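Local coordinates for pyoverdine biosynthesis protein PvcB (Pseudomonas aeruginosa, PDB 4YLM) that catalyses the iron- and 2-oxoglutarate-dependent oxidation of tyrosine isonitrile during biosynthesis of the cyclized isocyano compound paerucumarin, at residues A[63-68]-A[247-252]; A[134-139]-A[243-248]; A[150-155]-A[237-242]; A[159-164]-A[229-234]. All blocks are in the same frame, centred on the assembly; numbering follows the deposited sequence.

Contact 1 (A[63-68]-A[247-252]); sequences FAAFAD and RSDDLV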
# COMPACT_ATOMS: atom_id res chain seq x y z
N PHE A 63 -11.38 14.92 11.03
CA PHE A 63 -10.00 15.35 10.76
C PHE A 63 -9.99 16.87 10.56
O PHE A 63 -10.99 17.44 10.14
CB PHE A 63 -9.44 14.69 9.49
CG PHE A 63 -9.19 13.21 9.62
CD1 PHE A 63 -7.92 12.73 9.88
CD2 PHE A 63 -10.23 12.30 9.46
CE1 PHE A 63 -7.68 11.36 10.00
CE2 PHE A 63 -10.01 10.94 9.58
CZ PHE A 63 -8.74 10.46 9.86
N ALA A 64 -8.86 17.51 10.83
CA ALA A 64 -8.69 18.89 10.37
C ALA A 64 -8.54 18.74 8.87
O ALA A 64 -7.91 17.79 8.39
CB ALA A 64 -7.41 19.50 10.96
N ALA A 65 -9.12 19.65 8.11
CA ALA A 65 -9.03 19.55 6.66
C ALA A 65 -8.55 20.87 6.02
O ALA A 65 -7.82 21.64 6.64
CB ALA A 65 -10.38 19.07 6.06
N PHE A 66 -8.96 21.12 4.79
CA PHE A 66 -8.30 22.12 3.97
C PHE A 66 -8.82 23.54 4.19
O PHE A 66 -10.03 23.77 4.22
CB PHE A 66 -8.38 21.69 2.50
CG PHE A 66 -7.89 20.29 2.28
CD1 PHE A 66 -6.54 20.03 2.09
CD2 PHE A 66 -8.78 19.22 2.31
CE1 PHE A 66 -6.09 18.72 1.91
CE2 PHE A 66 -8.34 17.92 2.13
CZ PHE A 66 -6.98 17.67 1.93
N ALA A 67 -7.90 24.47 4.35
CA ALA A 67 -8.25 25.85 4.65
C ALA A 67 -8.95 26.54 3.49
O ALA A 67 -9.71 27.48 3.70
CB ALA A 67 -7.00 26.65 5.08
N ASP A 68 -8.68 26.09 2.27
CA ASP A 68 -9.27 26.72 1.09
C ASP A 68 -9.20 25.80 -0.13
O ASP A 68 -8.65 24.70 -0.04
CB ASP A 68 -8.61 28.09 0.82
CG ASP A 68 -7.08 28.02 0.75
OD1 ASP A 68 -6.55 27.03 0.22
OD2 ASP A 68 -6.42 28.95 1.23
N ARG A 247 -21.17 16.55 7.33
CA ARG A 247 -20.72 17.37 8.46
C ARG A 247 -19.49 18.14 8.04
O ARG A 247 -18.70 17.68 7.21
CB ARG A 247 -20.39 16.51 9.68
CG ARG A 247 -21.49 15.52 10.05
CD ARG A 247 -21.97 15.76 11.47
NE ARG A 247 -22.06 14.52 12.25
CZ ARG A 247 -23.15 13.76 12.31
NH1 ARG A 247 -24.25 14.09 11.64
NH2 ARG A 247 -23.13 12.65 13.05
N SER A 248 -19.33 19.32 8.63
CA SER A 248 -18.19 20.19 8.35
C SER A 248 -16.86 19.44 8.40
O SER A 248 -16.54 18.76 9.39
CB SER A 248 -18.19 21.38 9.32
OG SER A 248 -19.38 22.15 9.18
N ASP A 249 -16.09 19.56 7.32
CA ASP A 249 -14.76 18.98 7.20
C ASP A 249 -14.73 17.47 6.94
O ASP A 249 -13.66 16.86 6.96
CB ASP A 249 -13.87 19.36 8.38
CG ASP A 249 -13.32 20.79 8.25
OD1 ASP A 249 -13.09 21.27 7.11
OD2 ASP A 249 -13.14 21.43 9.30
N ASP A 250 -15.88 16.87 6.67
CA ASP A 250 -15.91 15.52 6.12
C ASP A 250 -15.05 15.53 4.87
O ASP A 250 -15.07 16.49 4.09
CB ASP A 250 -17.31 15.12 5.67
CG ASP A 250 -18.19 14.62 6.79
OD1 ASP A 250 -17.69 14.45 7.92
OD2 ASP A 250 -19.40 14.40 6.52
N LEU A 251 -14.30 14.45 4.66
CA LEU A 251 -13.68 14.23 3.36
C LEU A 251 -14.18 12.88 2.89
O LEU A 251 -14.03 11.89 3.59
CB LEU A 251 -12.15 14.24 3.47
CG LEU A 251 -11.43 14.14 2.11
CD1 LEU A 251 -11.50 15.49 1.38
CD2 LEU A 251 -9.98 13.72 2.27
N VAL A 252 -14.81 12.86 1.72
CA VAL A 252 -15.39 11.64 1.19
C VAL A 252 -14.69 11.31 -0.11
O VAL A 252 -14.48 12.18 -0.96
CB VAL A 252 -16.92 11.78 0.98
CG1 VAL A 252 -17.48 10.65 0.11
CG2 VAL A 252 -17.64 11.87 2.33
O HOH W 1 -12.72 14.83 8.34

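Contact 2 (A[134-139]-A[243-248]); sequences GDSDGG and AHRWRS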
# COMPACT_ATOMS: atom_id res chain seq x y z
N GLY A 134 -26.00 23.39 11.11
CA GLY A 134 -27.36 22.96 11.36
C GLY A 134 -27.70 21.70 10.57
O GLY A 134 -26.93 21.26 9.72
N ASP A 135 -28.86 21.12 10.86
CA ASP A 135 -29.26 19.91 10.16
C ASP A 135 -30.35 20.14 9.12
O ASP A 135 -31.19 21.04 9.26
CB ASP A 135 -29.64 18.79 11.14
CG ASP A 135 -28.78 17.55 10.97
OD1 ASP A 135 -29.18 16.47 11.44
OD2 ASP A 135 -27.69 17.67 10.36
N SER A 136 -30.32 19.33 8.08
CA SER A 136 -31.25 19.45 6.97
C SER A 136 -32.34 18.40 7.05
O SER A 136 -32.28 17.49 7.87
CB SER A 136 -30.49 19.29 5.66
OG SER A 136 -29.46 18.32 5.80
N ASP A 137 -33.34 18.54 6.19
CA ASP A 137 -34.34 17.50 6.04
C ASP A 137 -34.26 16.97 4.62
O ASP A 137 -34.49 17.71 3.66
CB ASP A 137 -35.74 18.05 6.33
CG ASP A 137 -36.77 16.96 6.43
OD1 ASP A 137 -37.06 16.51 7.57
OD2 ASP A 137 -37.29 16.53 5.38
N GLY A 138 -33.93 15.69 4.49
CA GLY A 138 -33.68 15.12 3.18
C GLY A 138 -32.47 15.79 2.56
O GLY A 138 -31.68 16.41 3.26
N GLY A 139 -32.33 15.67 1.25
CA GLY A 139 -31.24 16.32 0.55
C GLY A 139 -29.88 15.65 0.72
O GLY A 139 -28.87 16.21 0.32
N ALA A 243 -27.11 6.84 2.27
CA ALA A 243 -27.40 8.26 2.14
C ALA A 243 -26.55 9.03 3.14
O ALA A 243 -26.63 8.78 4.35
CB ALA A 243 -28.91 8.52 2.37
N HIS A 244 -25.73 9.95 2.64
CA HIS A 244 -24.79 10.67 3.50
C HIS A 244 -25.28 12.02 4.00
O HIS A 244 -25.61 12.90 3.20
CB HIS A 244 -23.44 10.90 2.79
CG HIS A 244 -22.39 11.45 3.69
ND1 HIS A 244 -21.95 10.77 4.81
CD2 HIS A 244 -21.71 12.62 3.67
CE1 HIS A 244 -21.04 11.50 5.43
NE2 HIS A 244 -20.87 12.63 4.76
N ARG A 245 -25.27 12.18 5.32
CA ARG A 245 -25.55 13.46 5.96
C ARG A 245 -24.23 14.18 6.20
O ARG A 245 -23.44 13.78 7.06
CB ARG A 245 -26.25 13.20 7.30
CG ARG A 245 -26.54 14.43 8.14
CD ARG A 245 -27.84 15.11 7.71
NE ARG A 245 -28.98 14.20 7.81
CZ ARG A 245 -30.13 14.37 7.16
NH1 ARG A 245 -30.30 15.41 6.35
NH2 ARG A 245 -31.12 13.49 7.31
N TRP A 246 -23.97 15.25 5.44
CA TRP A 246 -22.69 15.95 5.52
C TRP A 246 -22.42 16.63 6.87
O TRP A 246 -23.32 17.23 7.46
CB TRP A 246 -22.59 16.99 4.41
CG TRP A 246 -22.57 16.39 3.05
CD1 TRP A 246 -23.61 16.29 2.17
CD2 TRP A 246 -21.44 15.78 2.41
NE1 TRP A 246 -23.19 15.66 1.02
CE2 TRP A 246 -21.87 15.34 1.14
CE3 TRP A 246 -20.11 15.57 2.79
CZ2 TRP A 246 -21.01 14.70 0.25
CZ3 TRP A 246 -19.26 14.93 1.90
CH2 TRP A 246 -19.71 14.50 0.65
N ARG A 247 -21.17 16.55 7.33
CA ARG A 247 -20.72 17.37 8.46
C ARG A 247 -19.49 18.14 8.04
O ARG A 247 -18.70 17.68 7.21
CB ARG A 247 -20.39 16.51 9.68
CG ARG A 247 -21.49 15.52 10.05
CD ARG A 247 -21.97 15.76 11.47
NE ARG A 247 -22.06 14.52 12.25
CZ ARG A 247 -23.15 13.76 12.31
NH1 ARG A 247 -24.25 14.09 11.64
NH2 ARG A 247 -23.13 12.65 13.05
N SER A 248 -19.33 19.32 8.63
CA SER A 248 -18.19 20.19 8.35
C SER A 248 -16.86 19.44 8.40
O SER A 248 -16.54 18.76 9.39
CB SER A 248 -18.19 21.38 9.32
OG SER A 248 -19.38 22.15 9.18

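Contact 3 (A[150-155]-A[237-242]); sequences LQLADS and HPQAHY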
# COMPACT_ATOMS: atom_id res chain seq x y z
N LEU A 150 -26.21 -6.33 -7.46
CA LEU A 150 -26.12 -7.57 -8.23
C LEU A 150 -26.34 -8.81 -7.37
O LEU A 150 -26.84 -9.82 -7.86
CB LEU A 150 -24.80 -7.67 -9.00
CG LEU A 150 -24.74 -6.95 -10.35
CD1 LEU A 150 -23.28 -6.69 -10.80
CD2 LEU A 150 -25.51 -7.73 -11.42
N GLN A 151 -25.97 -8.74 -6.09
CA GLN A 151 -26.15 -9.89 -5.19
C GLN A 151 -27.60 -10.00 -4.72
O GLN A 151 -28.00 -11.04 -4.20
CB GLN A 151 -25.24 -9.78 -3.96
CG GLN A 151 -23.77 -9.53 -4.24
CD GLN A 151 -23.20 -10.43 -5.30
OE1 GLN A 151 -23.26 -11.65 -5.18
NE2 GLN A 151 -22.64 -9.84 -6.35
N LEU A 152 -28.37 -8.93 -4.87
CA LEU A 152 -29.76 -8.93 -4.43
C LEU A 152 -30.72 -9.43 -5.50
O LEU A 152 -31.83 -9.88 -5.19
CB LEU A 152 -30.18 -7.53 -3.98
CG LEU A 152 -29.52 -7.08 -2.68
CD1 LEU A 152 -29.60 -5.57 -2.52
CD2 LEU A 152 -30.15 -7.79 -1.49
N ALA A 153 -30.30 -9.35 -6.75
CA ALA A 153 -31.16 -9.71 -7.87
C ALA A 153 -31.52 -11.19 -7.85
O ALA A 153 -30.66 -12.03 -7.58
CB ALA A 153 -30.47 -9.36 -9.18
N ASP A 154 -32.78 -11.52 -8.16
CA ASP A 154 -33.14 -12.93 -8.32
C ASP A 154 -32.85 -13.37 -9.75
O ASP A 154 -32.52 -12.55 -10.61
CB ASP A 154 -34.60 -13.20 -7.92
CG ASP A 154 -35.61 -12.59 -8.88
OD1 ASP A 154 -36.62 -12.06 -8.38
OD2 ASP A 154 -35.40 -12.64 -10.11
N SER A 155 -32.98 -14.67 -9.98
CA SER A 155 -32.66 -15.28 -11.27
C SER A 155 -33.28 -14.55 -12.46
O SER A 155 -32.61 -14.34 -13.48
CB SER A 155 -33.13 -16.74 -11.29
OG SER A 155 -32.71 -17.41 -10.11
N HIS A 237 -31.98 -0.74 -2.13
CA HIS A 237 -32.04 -1.66 -1.00
C HIS A 237 -31.01 -1.27 0.08
O HIS A 237 -29.90 -0.82 -0.24
CB HIS A 237 -31.78 -3.08 -1.51
CG HIS A 237 -32.07 -4.15 -0.51
ND1 HIS A 237 -31.28 -4.36 0.60
CD2 HIS A 237 -33.04 -5.09 -0.47
CE1 HIS A 237 -31.76 -5.38 1.29
NE2 HIS A 237 -32.84 -5.84 0.67
N PRO A 238 -31.38 -1.42 1.36
CA PRO A 238 -30.49 -1.07 2.47
C PRO A 238 -29.12 -1.76 2.43
O PRO A 238 -28.16 -1.21 2.98
CB PRO A 238 -31.28 -1.51 3.71
CG PRO A 238 -32.72 -1.41 3.27
CD PRO A 238 -32.74 -1.78 1.82
N GLN A 239 -29.02 -2.93 1.80
CA GLN A 239 -27.73 -3.61 1.65
C GLN A 239 -26.84 -2.92 0.62
O GLN A 239 -25.62 -3.09 0.64
CB GLN A 239 -27.92 -5.08 1.26
CG GLN A 239 -28.46 -6.00 2.36
CD GLN A 239 -28.57 -7.48 1.94
OE1 GLN A 239 -28.07 -7.89 0.89
NE2 GLN A 239 -29.25 -8.27 2.77
N ALA A 240 -27.44 -2.14 -0.28
CA ALA A 240 -26.72 -1.61 -1.44
C ALA A 240 -26.62 -0.09 -1.48
O ALA A 240 -25.91 0.46 -2.31
CB ALA A 240 -27.35 -2.13 -2.73
N HIS A 241 -27.31 0.59 -0.56
CA HIS A 241 -27.56 2.02 -0.68
C HIS A 241 -27.18 2.73 0.60
O HIS A 241 -27.46 2.25 1.69
CB HIS A 241 -29.05 2.25 -0.98
CG HIS A 241 -29.41 3.67 -1.29
ND1 HIS A 241 -29.05 4.29 -2.47
CD2 HIS A 241 -30.14 4.58 -0.60
CE1 HIS A 241 -29.53 5.52 -2.49
NE2 HIS A 241 -30.19 5.73 -1.36
N TYR A 242 -26.53 3.89 0.46
CA TYR A 242 -26.15 4.71 1.61
C TYR A 242 -26.45 6.18 1.33
O TYR A 242 -26.08 6.72 0.28
CB TYR A 242 -24.64 4.53 1.91
CG TYR A 242 -24.08 5.53 2.90
CD1 TYR A 242 -24.29 5.37 4.26
CD2 TYR A 242 -23.34 6.63 2.47
CE1 TYR A 242 -23.78 6.28 5.17
CE2 TYR A 242 -22.82 7.55 3.38
CZ TYR A 242 -23.05 7.37 4.73
OH TYR A 242 -22.55 8.26 5.64

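Contact 4 (A[159-164]-A[229-234]); sequences ELWRRA and ASLRRC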
# COMPACT_ATOMS: atom_id res chain seq x y z
N GLU A 159 -31.41 -12.15 -15.31
CA GLU A 159 -31.52 -12.48 -16.73
C GLU A 159 -31.97 -11.27 -17.56
O GLU A 159 -31.44 -11.01 -18.64
CB GLU A 159 -32.51 -13.65 -16.94
N LEU A 160 -32.96 -10.55 -17.06
CA LEU A 160 -33.40 -9.32 -17.72
C LEU A 160 -32.27 -8.27 -17.81
O LEU A 160 -32.00 -7.72 -18.87
CB LEU A 160 -34.63 -8.74 -17.01
CG LEU A 160 -35.39 -7.60 -17.70
CD1 LEU A 160 -35.98 -8.06 -19.02
CD2 LEU A 160 -36.48 -7.05 -16.78
N TRP A 161 -31.61 -8.01 -16.68
CA TRP A 161 -30.53 -7.00 -16.66
C TRP A 161 -29.47 -7.32 -17.69
O TRP A 161 -28.96 -6.42 -18.37
CB TRP A 161 -29.87 -6.94 -15.29
CG TRP A 161 -30.76 -6.48 -14.19
CD1 TRP A 161 -32.07 -6.16 -14.28
CD2 TRP A 161 -30.39 -6.29 -12.82
NE1 TRP A 161 -32.56 -5.79 -13.05
CE2 TRP A 161 -31.54 -5.87 -12.13
CE3 TRP A 161 -29.19 -6.44 -12.10
CZ2 TRP A 161 -31.53 -5.59 -10.77
CZ3 TRP A 161 -29.19 -6.18 -10.75
CH2 TRP A 161 -30.35 -5.75 -10.10
N ARG A 162 -29.13 -8.60 -17.80
CA ARG A 162 -28.04 -9.03 -18.67
C ARG A 162 -28.28 -8.81 -20.16
O ARG A 162 -27.34 -8.76 -20.94
CB ARG A 162 -27.68 -10.49 -18.41
CG ARG A 162 -26.93 -10.71 -17.11
CD ARG A 162 -26.75 -12.19 -16.82
NE ARG A 162 -25.88 -12.43 -15.68
CZ ARG A 162 -25.91 -13.54 -14.95
NH1 ARG A 162 -26.78 -14.50 -15.23
NH2 ARG A 162 -25.08 -13.69 -13.92
N ARG A 163 -29.54 -8.69 -20.57
CA ARG A 163 -29.78 -8.43 -21.99
C ARG A 163 -30.07 -6.95 -22.29
O ARG A 163 -30.11 -6.54 -23.45
CB ARG A 163 -30.82 -9.38 -22.59
CG ARG A 163 -32.08 -9.63 -21.77
CD ARG A 163 -32.87 -10.81 -22.36
NE ARG A 163 -34.28 -10.80 -21.96
CZ ARG A 163 -35.27 -10.34 -22.73
NH1 ARG A 163 -35.02 -9.86 -23.94
NH2 ARG A 163 -36.52 -10.37 -22.28
N ALA A 164 -30.21 -6.15 -21.23
CA ALA A 164 -30.54 -4.74 -21.37
C ALA A 164 -29.34 -3.81 -21.60
O ALA A 164 -28.26 -4.03 -21.06
CB ALA A 164 -31.36 -4.27 -20.17
N ALA A 229 -38.05 -1.18 -12.32
CA ALA A 229 -38.52 -1.51 -10.98
C ALA A 229 -37.50 -2.38 -10.24
O ALA A 229 -37.27 -2.19 -9.05
CB ALA A 229 -39.86 -2.22 -11.05
N SER A 230 -36.94 -3.35 -10.94
CA SER A 230 -36.05 -4.32 -10.35
C SER A 230 -34.69 -3.68 -10.06
O SER A 230 -34.10 -3.92 -9.02
CB SER A 230 -35.89 -5.53 -11.26
OG SER A 230 -35.31 -5.15 -12.50
N LEU A 231 -34.20 -2.87 -10.99
CA LEU A 231 -32.97 -2.13 -10.78
C LEU A 231 -33.12 -1.23 -9.56
O LEU A 231 -32.24 -1.21 -8.68
CB LEU A 231 -32.59 -1.34 -12.03
CG LEU A 231 -31.88 -2.17 -13.10
CD1 LEU A 231 -31.85 -1.45 -14.45
CD2 LEU A 231 -30.47 -2.56 -12.65
N ARG A 232 -34.24 -0.51 -9.47
CA ARG A 232 -34.48 0.38 -8.34
C ARG A 232 -34.60 -0.38 -7.02
O ARG A 232 -34.09 0.07 -6.00
CB ARG A 232 -35.72 1.25 -8.56
CG ARG A 232 -35.50 2.44 -9.47
CD ARG A 232 -36.84 3.09 -9.90
NE ARG A 232 -36.62 4.29 -10.71
CZ ARG A 232 -37.45 4.74 -11.65
NH1 ARG A 232 -38.59 4.09 -11.91
NH2 ARG A 232 -37.15 5.84 -12.34
N ARG A 233 -35.27 -1.53 -7.04
CA ARG A 233 -35.43 -2.32 -5.82
C ARG A 233 -34.06 -2.70 -5.25
O ARG A 233 -33.85 -2.69 -4.04
CB ARG A 233 -36.22 -3.60 -6.10
CG ARG A 233 -36.46 -4.45 -4.86
CD ARG A 233 -37.09 -5.81 -5.19
NE ARG A 233 -36.17 -6.73 -5.87
CZ ARG A 233 -35.29 -7.51 -5.25
NH1 ARG A 233 -35.18 -7.48 -3.92
NH2 ARG A 233 -34.50 -8.32 -5.95
N CYS A 234 -33.14 -3.05 -6.13
CA CYS A 234 -31.84 -3.57 -5.70
C CYS A 234 -30.85 -2.45 -5.38
O CYS A 234 -30.11 -2.54 -4.40
CB CYS A 234 -31.28 -4.55 -6.73
SG CYS A 234 -32.24 -6.10 -6.87

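Contact 1 (A[63-68]-A[247-252])
Ala-65 and Asp-249 meet where the loop 63-68 runs beside the turn 247-250. Their contact is one of van der Waals touch: the methyl CB of Ala-65 rests 3.6 Å from Asp-249 OD1, and CB of Asp-249 lies 3.9 Å from the carbonyl O of Phe-63. The carboxylate takes its polar partner elsewhere, since OD1 is hydrogen-bonded to His-128 NE2 on strand 120-131. A purely apolar touch follows further along, with Leu-251 CD1 reaching the edge of the Phe-66 ring at CE2, 4.1 Å away and near the ring plane. With CG anti to the backbone N (chi1 -174°), Leu-251 places CD1 against this edge, while helix 69-79 packs against Phe-66 through Ser-71, Leu-72 and Tyr-75.

Strand 251-255 lies antiparallel between strands 57-60 and 120-131 in the larger sheet of a cupin-type, double-stranded beta-helix oxygenase. Segment 63-68 follows strand 57-60 and residues 247-250 lead into its neighbour 251-255, so the two lie at the same end of this strand pair.

Water supplies the polar link. One molecule accepts from Phe-63 N at 3.0 Å and donates to Asp-249 O at 2.6 Å, joining two backbones that do not bond directly.

Local bonds shape the second segment. A type II turn is closed by Asp-250 N to Arg-247 O at 3.0 Å, with Asp-249 at its third position in a positive-phi conformation (76°). Arg-247 N returns a bond of 2.9 Å to Asp-250 OD2, arriving 65° out of the carboxylate plane, and the same oxygen forms a salt bridge with Arg-61.

Contact 2 (A[134-139]-A[243-248])
Arg-245 folds its side chain across Asp-135 and Ser-136, using both its aliphatic part and its guanidinium. The chain leaves the backbone with CG anti to N and then bends twice (chi2 83°, chi3 59°), which brings the methylene CD within 3.7 Å of Asp-135 OD2 and presents the edge of the guanidinium to the loop 134-139. At that edge NH1 gives a weak hydrogen bond to Ser-136 OG, 3.1 Å long but bent to 134° at the hydrogen. Gly-138 O also lies near the guanidinium plane, 3.5 Å from NH1.

Asp-135 contributes charge without a salt bridge: OD1 stands 4.3 Å from Arg-245 NE, off to one side of the guanidinium plane and in no position to receive an N-H. The attraction is probably weak and variable, as Asp-135 is poorly ordered. Arg-245 lies between this loop and Glu-20, and its firmer polar bond goes to Glu-20, which forms a salt bridge with NH2.

Next along the chain, His-244 CD2 lies over the centre of one face of the Trp-246 ring, and Trp-246 packs on Val-252 of strand 251-255 and Leu-274 of strand 272-286. The loop 134-139 leads from strand 120-131 into strand 141-145, the central strand of the antiparallel three-stranded sheet, whereas 243-248 leaves strand 241-244 at that sheet's margin and heads for strand 251-255.

Contact 3 (A[150-155]-A[237-242])
Segment 150-155, on helix 146-152, faces a beta turn at 237-240, with CA of Leu-152 and CA of Gln-239 8.3 Å apart and the turn closed by a 2.8 Å bond from Ala-240 N to His-237 O. A single side chain, Leu-152, reaches into this turn, and both its methyls lie over the same face of the His-237 imidazole. CD2 sits almost squarely over the centre, 3.9 Å from the ring centroid and 7° off its normal, a CH-pi contact; the same methyl approaches Gln-239 OE1 to 3.2 Å. CD1 is displaced to the CG and CB side of the histidine, 3.5 Å from His-237 CB, and also touches Ala-240 CB at 4.1 Å.

The imidazole is held from several sides. Pro-238 CD lies over the face opposite Leu-152, offset toward the rim, and in the ring plane ND1 accepts a nearly straight 2.9 Å hydrogen bond from Gln-239 N. That bond fixes the rotation of the ring and makes ND1 an acceptor, which would favour a proton on NE2 if the ring is neutral. CG of His-237 is anti to its backbone N (chi1 -169°), beside the carbonyl carbon, and from there ND1 meets that amide.

This beta turn, with its histidine-to-backbone bond inside, joins helix 224-235 to strand 241-244, at the edge of the three-stranded sheet, and Leu-152 packs helix 146-152 onto it.

Contact 4 (A[159-164]-A[229-234])
A steep helix-helix crossing, built round the indole of Trp-161 and the Ser-230, Leu-231 and Cys-234 face of its neighbour, defines this contact. The axes of 159-163 and 229-234 pass 11.1 Å apart with 109° between their directions, a separation bridged mainly by the tryptophan side chain.

The indole N-H is held by one straight bond. Trp-161 NE1 donates to Ser-230 OG at 2.9 Å, within the plane of the indole, so the bond should restrain the ring's rotation. The serine hydroxyl stands between its own backbone N and carbonyl carbon (chi1 62°), within hydrogen-bonding reach of both Glu-226 O and Leu-227 O; its single proton is shared between these carbonyls or goes to one, while its oxygen accepts from the indole and satisfies the N-H in a buried setting.

The crossing brings helix 155-163 against helix 224-235, with 65 residues between the closest ends of the two segments. Leu-231 takes one face of the ring and Ser-230 and Cys-234 the edge. CD2 of Leu-231 is 3.7 Å from the centroid of the six-membered ring and 17° off the normal, a CH-pi contact. At the edge, CB of Cys-234 is 3.7 Å from Trp-161 CH2, and SG makes a sulfur-aromatic contact in the same region, 4.9 Å from that centroid. Ser-230 O meets the rim as well, 3.5 Å from Trp-161 CZ2. Leu-150 of helix 146-152 and Leu-195 of strand 193-195 also pack on the indole.

Overall arrangement
The four contacts form two pairs. Contacts 1 and 2 share Arg-247 and Ser-248 and have centres 15 Å apart; His-244 NE2 and Asp-250 OD2 probably join them through a 2.9 Å hydrogen bond. Contacts 3 and 4, with centres 11 Å apart, meet where Arg-233 NH2 approaches Leu-152 O at 3.2 Å, a probable hydrogen bond. Strand 241-244 connects the pairs, serving both contacts 2 and 3, whose centres are 24 Å apart; the centres of contacts 1 and 4 are 37 Å apart. All lie away from the iron ligands His-112, Asp-114 and His-261, although His-261 belongs to strand 259-263 of the same three-stranded sheet as strand 241-244.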